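Local atomic coordinates of glycerate 2-kinase (Pyrococcus horikoshii, PDB entry 1X3L), a protein that phosphorylates D-glycerate to 2-phosphoglycerate with ATP or another phosphate donor, using magnesium as its preferred metal. Residues A[43-48]-A[188-193]; A[99-104]-A[144-149]; A[215-220]-A[238-243]; A[222-225]-A[229-232]; A[296-301]-A[348-353]. All coordinates share one frame; numbering follows the deposited sequence.

Contact 1. Residues A[43-48]-A[188-193]; sequences KEFEIK and TGIVLI
The phenyl ring of Phe45 lies under the CD1 methyl of Ile190, which stands over one of its faces in a CH-pi contact. That methyl is 3.9 Å from the ring centroid of Phe45 and only 14° off the normal, displaced a little toward the rim so that Phe45 CD1 is its closest ring atom. The two side chains come at each other from opposite directions; Ile190 reaches the ring because its outer chain is fully extended, CD1 anti to CA (chi2 -180°). Thr188 adds its CG2 methyl obliquely, 4.0 Å from Phe45 CD2. With OG1 of Thr188 anti to the carbonyl carbon (chi1 -64°), CG2 is left anti to the backbone nitrogen, and the methyl meets the ring.

Strand 43-46, an outer strand of a small antiparallel sheet, is thereby laid against strand 188-194 of the six-stranded parallel sheet. The ring also touches Phe263 and stacks edge-to-face with His261, both of strand 260-266. On the solvent-exposed stretch beyond, Lys48 NZ pairs with Glu46 OE2 at 3.1 Å, meeting the carboxylate from above its plane. With methyl groups and an aromatic face carrying the touch, the two sheets are joined here by dispersion and shape, without bonding of polar groups.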
# COMPACT_ATOMS: atom_id res chain seq x y z
N LYS A 43 11.59 4.03 18.59
CA LYS A 43 11.56 5.42 19.04
C LYS A 43 10.65 5.54 20.26
O LYS A 43 9.46 5.22 20.20
CB LYS A 43 11.04 6.32 17.91
CG LYS A 43 11.21 7.81 18.15
CD LYS A 43 12.66 8.25 18.04
CE LYS A 43 12.81 9.76 18.12
NZ LYS A 43 12.32 10.32 19.41
N GLU A 44 11.22 6.00 21.37
CA GLU A 44 10.46 6.13 22.61
C GLU A 44 9.85 7.52 22.82
O GLU A 44 10.49 8.54 22.57
CB GLU A 44 11.36 5.79 23.80
CG GLU A 44 10.61 5.56 25.11
CD GLU A 44 11.54 5.25 26.27
OE1 GLU A 44 12.40 4.35 26.12
OE2 GLU A 44 11.40 5.89 27.34
N PHE A 45 8.60 7.54 23.28
CA PHE A 45 7.89 8.79 23.54
C PHE A 45 7.28 8.72 24.93
O PHE A 45 6.67 7.72 25.30
CB PHE A 45 6.76 9.02 22.53
CG PHE A 45 7.21 9.06 21.11
CD1 PHE A 45 7.37 7.88 20.38
CD2 PHE A 45 7.49 10.27 20.49
CE1 PHE A 45 7.79 7.91 19.05
CE2 PHE A 45 7.92 10.31 19.16
CZ PHE A 45 8.07 9.13 18.45
N GLU A 46 7.42 9.80 25.69
CA GLU A 46 6.87 9.86 27.04
C GLU A 46 5.45 10.41 26.98
O GLU A 46 5.19 11.39 26.29
CB GLU A 46 7.73 10.75 27.93
CG GLU A 46 7.29 10.78 29.38
CD GLU A 46 8.15 11.69 30.23
OE1 GLU A 46 7.96 11.71 31.47
OE2 GLU A 46 9.01 12.40 29.66
N ILE A 47 4.54 9.77 27.71
CA ILE A 47 3.15 10.20 27.75
C ILE A 47 2.98 11.25 28.83
O ILE A 47 2.87 10.93 30.01
CB ILE A 47 2.21 9.01 28.06
CG1 ILE A 47 2.44 7.88 27.06
CG2 ILE A 47 0.76 9.46 28.01
CD1 ILE A 47 1.65 6.62 27.36
N LYS A 48 2.96 12.52 28.43
CA LYS A 48 2.80 13.60 29.40
C LYS A 48 1.53 14.41 29.16
O LYS A 48 1.50 15.62 29.38
CB LYS A 48 4.03 14.50 29.38
CG LYS A 48 4.43 15.00 28.00
CD LYS A 48 5.82 15.63 28.03
CE LYS A 48 6.88 14.61 28.43
NZ LYS A 48 8.25 15.18 28.53
N THR A 188 2.79 16.39 20.11
CA THR A 188 3.61 15.39 19.45
C THR A 188 2.77 14.59 18.47
O THR A 188 1.73 14.03 18.84
CB THR A 188 4.24 14.42 20.47
OG1 THR A 188 5.14 15.13 21.32
CG2 THR A 188 5.00 13.32 19.75
N GLY A 189 3.21 14.53 17.22
CA GLY A 189 2.48 13.78 16.22
C GLY A 189 3.15 12.46 15.89
O GLY A 189 4.33 12.42 15.50
N ILE A 190 2.42 11.36 16.06
CA ILE A 190 2.95 10.05 15.73
C ILE A 190 2.12 9.53 14.56
O ILE A 190 0.96 9.18 14.72
CB ILE A 190 2.86 9.08 16.94
CG1 ILE A 190 3.77 9.59 18.07
CG2 ILE A 190 3.27 7.67 16.52
CD1 ILE A 190 3.77 8.72 19.32
N VAL A 191 2.73 9.51 13.38
CA VAL A 191 2.05 9.08 12.17
C VAL A 191 2.38 7.65 11.79
O VAL A 191 3.55 7.29 11.62
CB VAL A 191 2.43 10.01 10.98
CG1 VAL A 191 1.62 9.64 9.75
CG2 VAL A 191 2.18 11.46 11.37
N LEU A 192 1.35 6.82 11.67
CA LEU A 192 1.51 5.42 11.29
C LEU A 192 0.92 5.28 9.89
O LEU A 192 -0.26 5.55 9.66
CB LEU A 192 0.80 4.50 12.29
CG LEU A 192 1.18 4.73 13.76
CD1 LEU A 192 0.52 3.65 14.62
CD2 LEU A 192 2.70 4.68 13.93
N ILE A 193 1.75 4.85 8.95
CA ILE A 193 1.32 4.72 7.56
C ILE A 193 1.44 3.31 6.98
O ILE A 193 2.37 2.57 7.29
CB ILE A 193 2.15 5.68 6.67
CG1 ILE A 193 2.11 7.09 7.27
CG2 ILE A 193 1.59 5.70 5.25
CD1 ILE A 193 3.11 8.06 6.64

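Contact 2. Residues A[99-104]-A[144-149]; sequences PIPDEK and ISLEDL
Leu146, in the first turn of helix 146-158, packs against the N-capped start of helix 103-118, so the contact joins two helix beginnings. The packing is tight on the side of Pro101 and Asp102. Leu146 projects its CG anti to the backbone nitrogen (chi1 174°) and splits its two methyls between them. CD1 lies 3.5 Å from Pro101 CG, the ring and the leucine crossing at a slant, while CD2 presses on backbone, 3.3 Å from Asp102 C.

The solvent side is looser. Glu103 is exposed, and its chain, bent at chi2, runs past Leu146 in the opposite direction; its OE2 comes 3.5 Å from Leu146 CD2, a carboxylate oxygen beside a methyl.

Each helix start is finished off locally. Asp102 accepts from Lys104 N through OD1 at 2.6 Å, a capping bond, while its OD2 is bonded to Tyr82 OH, which anchors the carboxylate from outside. Across the contact, Ser145 and Asp148 form a capping box; Ile144, just before it, packs on Ser236 and His240 of helix 235-246. In the box, Asp148 N donates to Ser145 OG at 3.0 Å, and Ser145 N returns a nearly straight bond to Asp148 OD2 (2.9 Å, 170°), reaching that oxygen on its anti side, 22° out of the carboxylate plane.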
# COMPACT_ATOMS: atom_id res chain seq x y z
N PRO A 99 -13.71 6.63 -4.87
CA PRO A 99 -12.56 7.50 -5.15
C PRO A 99 -12.88 8.99 -5.34
O PRO A 99 -11.97 9.79 -5.55
CB PRO A 99 -11.99 6.88 -6.42
CG PRO A 99 -13.22 6.47 -7.14
CD PRO A 99 -14.05 5.82 -6.05
N ILE A 100 -14.15 9.35 -5.27
CA ILE A 100 -14.53 10.75 -5.43
C ILE A 100 -15.00 11.29 -4.10
O ILE A 100 -15.92 10.75 -3.49
CB ILE A 100 -15.65 10.93 -6.47
CG1 ILE A 100 -15.18 10.38 -7.83
CG2 ILE A 100 -16.03 12.40 -6.60
CD1 ILE A 100 -16.23 10.49 -8.92
N PRO A 101 -14.38 12.38 -3.62
CA PRO A 101 -14.75 12.98 -2.34
C PRO A 101 -16.16 13.56 -2.33
O PRO A 101 -16.65 14.04 -3.35
CB PRO A 101 -13.68 14.06 -2.16
CG PRO A 101 -13.43 14.51 -3.57
CD PRO A 101 -13.36 13.20 -4.32
N ASP A 102 -16.80 13.50 -1.17
CA ASP A 102 -18.14 14.06 -1.01
C ASP A 102 -18.17 14.89 0.27
O ASP A 102 -17.13 15.09 0.91
CB ASP A 102 -19.22 12.98 -0.99
CG ASP A 102 -19.07 12.00 0.16
OD1 ASP A 102 -18.65 12.41 1.26
OD2 ASP A 102 -19.39 10.81 -0.04
N GLU A 103 -19.35 15.36 0.66
CA GLU A 103 -19.47 16.18 1.86
C GLU A 103 -19.01 15.50 3.14
O GLU A 103 -18.59 16.17 4.08
CB GLU A 103 -20.91 16.68 2.02
CG GLU A 103 -21.32 17.67 0.94
CD GLU A 103 -20.30 18.79 0.76
OE1 GLU A 103 -19.92 19.43 1.77
OE2 GLU A 103 -19.89 19.04 -0.39
N LYS A 104 -19.08 14.17 3.18
CA LYS A 104 -18.63 13.45 4.37
C LYS A 104 -17.11 13.53 4.50
O LYS A 104 -16.58 13.52 5.61
CB LYS A 104 -19.10 11.99 4.31
CG LYS A 104 -20.61 11.83 4.42
CD LYS A 104 -21.13 12.32 5.76
CE LYS A 104 -22.65 12.35 5.81
NZ LYS A 104 -23.28 11.01 5.60
N ILE A 144 -12.85 27.75 -2.02
CA ILE A 144 -12.92 26.63 -2.94
C ILE A 144 -13.91 25.57 -2.47
O ILE A 144 -13.81 25.06 -1.35
CB ILE A 144 -11.53 25.99 -3.13
CG1 ILE A 144 -10.54 27.04 -3.63
CG2 ILE A 144 -11.62 24.83 -4.13
CD1 ILE A 144 -9.11 26.56 -3.72
N SER A 145 -14.87 25.25 -3.33
CA SER A 145 -15.88 24.25 -3.00
C SER A 145 -15.44 22.87 -3.47
O SER A 145 -14.57 22.73 -4.33
CB SER A 145 -17.21 24.60 -3.66
OG SER A 145 -17.12 24.45 -5.07
N LEU A 146 -16.05 21.84 -2.89
CA LEU A 146 -15.73 20.48 -3.28
C LEU A 146 -15.96 20.33 -4.77
O LEU A 146 -15.25 19.58 -5.45
CB LEU A 146 -16.61 19.49 -2.51
CG LEU A 146 -16.50 18.01 -2.90
CD1 LEU A 146 -15.05 17.57 -2.91
CD2 LEU A 146 -17.30 17.19 -1.91
N GLU A 147 -16.94 21.06 -5.29
CA GLU A 147 -17.25 20.99 -6.71
C GLU A 147 -16.16 21.69 -7.53
O GLU A 147 -15.89 21.30 -8.66
CB GLU A 147 -18.61 21.62 -6.99
CG GLU A 147 -19.19 21.23 -8.34
CD GLU A 147 -19.21 19.72 -8.54
OE1 GLU A 147 -19.75 19.00 -7.67
OE2 GLU A 147 -18.70 19.25 -9.58
N ASP A 148 -15.54 22.72 -6.95
CA ASP A 148 -14.47 23.42 -7.65
C ASP A 148 -13.29 22.46 -7.76
O ASP A 148 -12.59 22.43 -8.77
CB ASP A 148 -14.03 24.68 -6.89
CG ASP A 148 -15.06 25.79 -6.96
OD1 ASP A 148 -15.62 26.02 -8.04
OD2 ASP A 148 -15.28 26.44 -5.91
N LEU A 149 -13.08 21.69 -6.70
CA LEU A 149 -11.99 20.72 -6.66
C LEU A 149 -12.19 19.68 -7.76
O LEU A 149 -11.27 19.40 -8.53
CB LEU A 149 -11.94 20.03 -5.30
CG LEU A 149 -11.02 18.82 -5.16
CD1 LEU A 149 -9.60 19.18 -5.58
CD2 LEU A 149 -11.05 18.33 -3.72

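Contact 3. Residues A[215-220]-A[238-243]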
# COMPACT_ATOMS: atom_id res chain seq x y z
N THR A 215 6.98 21.08 -3.75
CA THR A 215 6.34 21.89 -4.79
C THR A 215 5.81 23.20 -4.21
O THR A 215 5.56 23.32 -3.01
CB THR A 215 5.19 21.12 -5.48
OG1 THR A 215 4.12 20.90 -4.56
CG2 THR A 215 5.70 19.79 -6.01
N THR A 216 5.62 24.19 -5.09
CA THR A 216 5.16 25.50 -4.67
C THR A 216 3.94 25.97 -5.43
O THR A 216 3.47 25.30 -6.36
CB THR A 216 6.26 26.54 -4.90
OG1 THR A 216 6.57 26.58 -6.30
CG2 THR A 216 7.52 26.17 -4.13
N PHE A 217 3.42 27.14 -5.04
CA PHE A 217 2.27 27.73 -5.71
C PHE A 217 2.68 28.04 -7.14
O PHE A 217 1.89 27.92 -8.08
CB PHE A 217 1.84 29.02 -5.01
CG PHE A 217 1.07 28.79 -3.74
CD1 PHE A 217 -0.21 28.24 -3.78
CD2 PHE A 217 1.61 29.13 -2.50
CE1 PHE A 217 -0.93 28.02 -2.61
CE2 PHE A 217 0.89 28.91 -1.33
CZ PHE A 217 -0.38 28.36 -1.38
N GLU A 218 3.93 28.45 -7.31
CA GLU A 218 4.46 28.77 -8.63
C GLU A 218 4.46 27.52 -9.50
O GLU A 218 4.12 27.58 -10.69
CB GLU A 218 5.87 29.34 -8.50
CG GLU A 218 6.46 29.89 -9.78
CD GLU A 218 7.64 30.80 -9.51
OE1 GLU A 218 7.46 31.83 -8.82
OE2 GLU A 218 8.76 30.49 -9.99
N ASP A 219 4.82 26.38 -8.92
CA ASP A 219 4.83 25.12 -9.66
C ASP A 219 3.40 24.79 -10.09
O ASP A 219 3.16 24.35 -11.21
CB ASP A 219 5.39 23.97 -8.82
CG ASP A 219 6.87 24.09 -8.57
OD1 ASP A 219 7.59 24.64 -9.44
OD2 ASP A 219 7.34 23.62 -7.51
N ALA A 220 2.45 25.01 -9.18
CA ALA A 220 1.05 24.73 -9.47
C ALA A 220 0.52 25.59 -10.61
O ALA A 220 -0.21 25.10 -11.48
CB ALA A 220 0.21 24.94 -8.22
N ARG A 238 -7.87 29.93 -9.19
CA ARG A 238 -6.86 30.90 -9.60
C ARG A 238 -6.62 31.90 -8.48
O ARG A 238 -5.48 32.27 -8.20
CB ARG A 238 -7.30 31.66 -10.86
CG ARG A 238 -6.99 30.95 -12.17
CD ARG A 238 -7.15 31.92 -13.34
NE ARG A 238 -8.50 32.48 -13.41
CZ ARG A 238 -9.58 31.77 -13.72
NH1 ARG A 238 -9.48 30.48 -14.01
NH2 ARG A 238 -10.77 32.36 -13.74
N LEU A 239 -7.70 32.33 -7.83
CA LEU A 239 -7.59 33.30 -6.75
C LEU A 239 -6.78 32.79 -5.57
O LEU A 239 -5.93 33.50 -5.04
CB LEU A 239 -8.97 33.75 -6.27
CG LEU A 239 -8.96 34.80 -5.16
CD1 LEU A 239 -8.27 36.07 -5.65
CD2 LEU A 239 -10.40 35.11 -4.73
N HIS A 240 -7.04 31.56 -5.14
CA HIS A 240 -6.30 31.02 -4.01
C HIS A 240 -4.82 30.89 -4.34
O HIS A 240 -3.97 31.15 -3.50
CB HIS A 240 -6.82 29.65 -3.60
CG HIS A 240 -6.01 29.03 -2.51
ND1 HIS A 240 -5.98 29.54 -1.23
CD2 HIS A 240 -5.15 27.98 -2.52
CE1 HIS A 240 -5.12 28.84 -0.50
NE2 HIS A 240 -4.61 27.89 -1.26
N ILE A 241 -4.53 30.48 -5.57
CA ILE A 241 -3.15 30.32 -6.00
C ILE A 241 -2.45 31.67 -6.14
O ILE A 241 -1.28 31.79 -5.77
CB ILE A 241 -3.07 29.51 -7.32
CG1 ILE A 241 -3.43 28.05 -7.03
CG2 ILE A 241 -1.68 29.62 -7.93
CD1 ILE A 241 -3.54 27.17 -8.26
N GLU A 242 -3.15 32.67 -6.65
CA GLU A 242 -2.57 34.00 -6.79
C GLU A 242 -2.26 34.54 -5.39
O GLU A 242 -1.24 35.19 -5.16
CB GLU A 242 -3.53 34.95 -7.50
CG GLU A 242 -3.63 34.73 -9.01
CD GLU A 242 -2.30 34.94 -9.71
OE1 GLU A 242 -1.62 35.95 -9.40
OE2 GLU A 242 -1.94 34.12 -10.57
N ARG A 243 -3.16 34.26 -4.44
CA ARG A 243 -2.95 34.70 -3.07
C ARG A 243 -1.70 34.02 -2.52
O ARG A 243 -0.92 34.64 -1.79
CB ARG A 243 -4.15 34.34 -2.19
CG ARG A 243 -5.44 35.09 -2.52
CD ARG A 243 -6.44 34.93 -1.39
NE ARG A 243 -5.94 35.55 -0.16
CZ ARG A 243 -6.37 35.27 1.06
NH1 ARG A 243 -7.31 34.35 1.24
NH2 ARG A 243 -5.84 35.89 2.11
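An aromatic pair of phenylalanine and histidine is the unusual element here: Phe217 turns its edge toward the face of His240 in an offset edge-to-face stack. The ring centroids of Phe217 and His240 are 5.8 Å apart and their planes stand at 73°. The closest atoms are Phe217 CE1 and His240 NE2, 3.9 Å apart, the nitrogen lying near the plane of the phenyl ring at its edge. His240 reaches this position with CG anti to its backbone nitrogen (chi1 176°), which swings the imidazole across the phenylalanine at about a right angle.

Beside the rings the helices come close, the CA atoms of Phe217 and Ile241 being 6.0 Å apart. Both branches of Ile241 are used: CG2 packs on the backbone, 4.0 Å from Phe217 O, and CD1 extends to the methyl of Ala220, a looser touch at 4.4 Å between Ile241 CD1 and Ala220 CB. Buried residues thus join the first turn of helix 217-226 to the middle of helix 235-246, two helices that follow each other in the chain and run roughly antiparallel. The first of these helices starts with a capping box, in which Asp219 N donates to Thr216 OG1 (3.2 Å) and Thr216 N to Asp219 OD2. His172 gives Phe217 a second edge-to-face partner.

His240 ND1 is hydrogen-bonded to Glu142 OE2, which fixes the rotation of the imidazole. The nearby carboxylate would probably enrich the ring in electron density, favouring the phenyl C-H edge in this offset, oblique approach that sets CE1 near NE2.

Contact 4. Residues A[222-225]-A[229-232]. With EDO (1,2-ethanediol), chain F.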
# COMPACT_ATOMS: atom_id res chain seq x y z
N ARG A 222 2.36 27.11 -13.01
CA ARG A 222 3.07 26.70 -14.22
C ARG A 222 2.36 25.51 -14.85
O ARG A 222 2.15 25.46 -16.06
CB ARG A 222 4.50 26.30 -13.89
CG ARG A 222 5.40 27.45 -13.48
CD ARG A 222 6.68 26.92 -12.84
NE ARG A 222 7.66 27.97 -12.59
CZ ARG A 222 8.76 27.80 -11.85
NH1 ARG A 222 9.00 26.62 -11.29
NH2 ARG A 222 9.61 28.80 -11.69
N ILE A 223 2.01 24.54 -14.00
CA ILE A 223 1.34 23.33 -14.44
C ILE A 223 -0.02 23.60 -15.08
O ILE A 223 -0.31 23.07 -16.16
CB ILE A 223 1.15 22.35 -13.25
CG1 ILE A 223 2.50 21.76 -12.84
CG2 ILE A 223 0.16 21.26 -13.61
CD1 ILE A 223 2.46 20.91 -11.59
N LEU A 224 -0.85 24.40 -14.43
CA LEU A 224 -2.16 24.72 -14.97
C LEU A 224 -2.05 25.43 -16.31
O LEU A 224 -2.85 25.20 -17.21
CB LEU A 224 -2.96 25.57 -13.98
CG LEU A 224 -3.42 24.86 -12.71
CD1 LEU A 224 -4.21 25.81 -11.83
CD2 LEU A 224 -4.28 23.66 -13.08
N GLU A 225 -1.05 26.30 -16.43
CA GLU A 225 -0.83 27.04 -17.67
C GLU A 225 -0.27 26.11 -18.75
O GLU A 225 -0.72 26.13 -19.89
CB GLU A 225 0.13 28.20 -17.43
CG GLU A 225 -0.44 29.31 -16.55
CD GLU A 225 0.54 30.45 -16.33
OE1 GLU A 225 1.64 30.21 -15.78
OE2 GLU A 225 0.22 31.60 -16.72
N ILE A 229 -5.17 25.08 -18.91
CA ILE A 229 -6.41 24.94 -18.15
C ILE A 229 -6.45 25.99 -17.04
O ILE A 229 -7.39 26.05 -16.26
CB ILE A 229 -6.54 23.54 -17.51
CG1 ILE A 229 -5.29 23.21 -16.69
CG2 ILE A 229 -6.78 22.50 -18.59
CD1 ILE A 229 -5.39 21.89 -15.96
N TRP A 230 -5.41 26.83 -17.00
CA TRP A 230 -5.31 27.89 -16.00
C TRP A 230 -6.54 28.80 -16.04
O TRP A 230 -7.05 29.21 -15.00
CB TRP A 230 -4.04 28.72 -16.24
CG TRP A 230 -3.93 29.95 -15.38
CD1 TRP A 230 -4.00 31.25 -15.80
CD2 TRP A 230 -3.76 30.00 -13.96
NE1 TRP A 230 -3.87 32.10 -14.73
CE2 TRP A 230 -3.72 31.36 -13.59
CE3 TRP A 230 -3.63 29.02 -12.96
CZ2 TRP A 230 -3.56 31.78 -12.26
CZ3 TRP A 230 -3.47 29.44 -11.64
CH2 TRP A 230 -3.44 30.80 -11.30
N GLU A 231 -7.01 29.09 -17.25
CA GLU A 231 -8.18 29.95 -17.42
C GLU A 231 -9.46 29.12 -17.36
O GLU A 231 -10.55 29.67 -17.18
CB GLU A 231 -8.11 30.69 -18.75
CG GLU A 231 -6.92 31.64 -18.89
CD GLU A 231 -7.00 32.83 -17.95
OE1 GLU A 231 -6.04 33.64 -17.94
OE2 GLU A 231 -8.01 32.96 -17.23
N LYS A 232 -9.33 27.81 -17.50
CA LYS A 232 -10.48 26.92 -17.48
C LYS A 232 -10.93 26.53 -16.07
O LYS A 232 -12.10 26.23 -15.85
CB LYS A 232 -10.20 25.67 -18.31
CG LYS A 232 -10.01 25.93 -19.80
CD LYS A 232 -9.85 24.63 -20.57
CE LYS A 232 -9.75 24.86 -22.08
NZ LYS A 232 -8.52 25.61 -22.47
C1 EDO F . -1.92 34.95 -15.85
O1 EDO F . -0.67 34.98 -15.14
C2 EDO F . -3.04 35.46 -14.95
O2 EDO F . -4.29 35.45 -15.65
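Trp230 carries its indole anti to the backbone nitrogen (chi1 172°), and Leu224 has CG anti to its carbonyl carbon (chi1 -70°); these two settings bring the leucine methyl CD1 to the indole edge, 3.5 Å from Trp230 CE3, the side chains crossing at about a right angle. The other leucine methyl, CD2, meets the end of Ile229, 3.6 Å from Ile229 CD1. Glu225 runs alongside the tryptophan in the same direction, its CG 3.7 Å from Trp230 CB, so that aliphatic chain rather than carboxylate does the touching.

Backbone ties the two segments as well. Ile229 N donates to Leu224 O at 2.9 Å (N-H...O 166°), a bond from residue i+5 back to residue i, of the pi-turn type, that closes the C-terminal end of helix 217-226 as the chain turns.

On the outer side a 1,2-ethanediol molecule, probably from the crystallisation liquor, rests at the indole edge, its C2 3.5 Å from Trp230 NE1. One hydroxyl, O2, makes a weak 3.4 Å bond to Glu231 OE1, and Lys221 NZ also holds the diol.

The turn packs on helices 146-158 and 235-246: Leu155 and Leu156 of the former cover Ile229, and Leu156 also meets Leu224. Ile241 of the latter touches both Leu224 and Trp230, while Ile223, on another side of helix 217-226, meets helix 163-171.

Contact 5. Residues A[296-301]-A[348-353]; sequences EAKDAG and ALSATR
The flat groups that meet here are peptide units, since neither segment brings an aromatic ring to the other. At the carbonyl of Lys298 the hydroxyl of Ser350 arrives 28° tilted from the carbonyl plane, with a C=O...OG angle of 128°, and donates a short 2.7 Å hydrogen bond from Ser350 OG to Lys298 O. Ser350 places OG there by turning it anti to its backbone nitrogen (chi1 -173°). The carbonyl of Gly301 instead has a methyl against it, Ala351 CB lying 3.2 Å from Gly301 O.

One water extends the polar part: it donates to Ser350 OG at 3.1 Å and accepts weakly from Lys298 NZ, the lysine chain running straight until it bends at chi4. Ser350 OG thereby gives one bond and receives another, although the residue is buried. Leu400 of helix 396-401 touches both Lys298 and Ser350.

Backbone lies very close to backbone, with 4.6 Å between Gly301 CA and Ala351 CA, because glycine, alanine and serine leave little bulk between them. It is close helix-helix packing through small residues, joining the start of helix 297-314 to residues 348-351 of helix 343-351, which belongs to the MOFRL family region.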
# COMPACT_ATOMS: atom_id res chain seq x y z
N GLU A 296 6.41 -6.96 -17.11
CA GLU A 296 5.49 -7.99 -17.57
C GLU A 296 5.53 -9.26 -16.71
O GLU A 296 6.59 -9.86 -16.50
CB GLU A 296 5.80 -8.35 -19.03
CG GLU A 296 4.69 -9.10 -19.77
CD GLU A 296 3.41 -8.29 -19.90
OE1 GLU A 296 3.49 -7.04 -19.94
OE2 GLU A 296 2.32 -8.89 -19.97
N ALA A 297 4.36 -9.66 -16.23
CA ALA A 297 4.22 -10.84 -15.38
C ALA A 297 4.85 -12.10 -15.96
O ALA A 297 5.67 -12.75 -15.31
CB ALA A 297 2.74 -11.09 -15.09
N LYS A 298 4.46 -12.45 -17.19
CA LYS A 298 4.98 -13.65 -17.85
C LYS A 298 6.50 -13.72 -17.81
O LYS A 298 7.10 -14.75 -17.49
CB LYS A 298 4.52 -13.67 -19.32
CG LYS A 298 5.21 -14.72 -20.18
CD LYS A 298 4.91 -14.48 -21.66
CE LYS A 298 5.77 -15.36 -22.56
NZ LYS A 298 5.47 -16.82 -22.40
N ASP A 299 7.13 -12.59 -18.11
CA ASP A 299 8.58 -12.49 -18.12
C ASP A 299 9.18 -12.55 -16.72
O ASP A 299 10.27 -13.10 -16.53
CB ASP A 299 8.96 -11.23 -18.89
CG ASP A 299 8.47 -11.28 -20.33
OD1 ASP A 299 9.03 -12.06 -21.12
OD2 ASP A 299 7.49 -10.57 -20.67
N ALA A 300 8.48 -12.00 -15.73
CA ALA A 300 8.98 -12.06 -14.36
C ALA A 300 9.06 -13.54 -13.97
O ALA A 300 9.99 -13.97 -13.29
CB ALA A 300 8.04 -11.31 -13.41
N GLY A 301 8.09 -14.33 -14.43
CA GLY A 301 8.08 -15.75 -14.13
C GLY A 301 9.24 -16.48 -14.79
O GLY A 301 9.82 -17.42 -14.22
N ALA A 348 3.47 -17.39 -11.98
CA ALA A 348 3.52 -18.79 -11.56
C ALA A 348 3.48 -19.76 -12.73
O ALA A 348 4.32 -20.66 -12.82
CB ALA A 348 2.35 -19.08 -10.62
N LEU A 349 2.51 -19.58 -13.62
CA LEU A 349 2.37 -20.48 -14.76
C LEU A 349 3.56 -20.41 -15.71
O LEU A 349 4.02 -21.43 -16.21
CB LEU A 349 1.07 -20.18 -15.51
CG LEU A 349 0.77 -21.09 -16.71
CD1 LEU A 349 0.56 -22.53 -16.24
CD2 LEU A 349 -0.48 -20.59 -17.43
N SER A 350 4.06 -19.20 -15.94
CA SER A 350 5.18 -19.02 -16.86
C SER A 350 6.44 -19.72 -16.36
O SER A 350 7.24 -20.24 -17.14
CB SER A 350 5.46 -17.53 -17.06
OG SER A 350 6.43 -17.33 -18.07
N ALA A 351 6.60 -19.75 -15.04
CA ALA A 351 7.77 -20.36 -14.43
C ALA A 351 7.74 -21.88 -14.38
O ALA A 351 8.78 -22.50 -14.19
CB ALA A 351 7.98 -19.80 -13.01
N THR A 352 6.56 -22.49 -14.55
CA THR A 352 6.45 -23.95 -14.48
C THR A 352 7.43 -24.76 -15.31
O THR A 352 7.99 -25.75 -14.83
CB THR A 352 5.02 -24.45 -14.84
OG1 THR A 352 4.68 -24.03 -16.17
CG2 THR A 352 4.00 -23.93 -13.84
N ARG A 353 7.65 -24.37 -16.56
CA ARG A 353 8.56 -25.14 -17.40
C ARG A 353 10.00 -25.12 -16.92
O ARG A 353 10.67 -26.15 -16.88
CB ARG A 353 8.50 -24.66 -18.86
CG ARG A 353 9.27 -25.58 -19.81
CD ARG A 353 8.80 -25.43 -21.25
NE ARG A 353 9.27 -26.53 -22.09
CZ ARG A 353 8.82 -26.78 -23.32
NH1 ARG A 353 7.87 -26.01 -23.85
NH2 ARG A 353 9.30 -27.81 -24.01
O HOH W 1 6.45 -19.42 -20.33

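Contacts 1 to 4 belong to the DUF4147 region, whereas contact 5 stands apart, its nearest atoms about 25 Å or more from any of the others. Contacts 3 and 4 share helix 217-226 and touch through Ile241 and Leu224, and contact 2 meets contact 3 where Ile144 packs on His240. Contacts 1, 3 and 5 are buried; contacts 2 and 4 are only partly so, each with an exposed glutamate at its margin. Sheets meet in contact 1, by methyl on ring; the helix contacts vary more, from leucine on backbone in contact 2 to an aromatic pair in contact 3. Hydrogen bonds span only contacts 4 and 5, backbone-to-backbone in one and serine-to-carbonyl in the other.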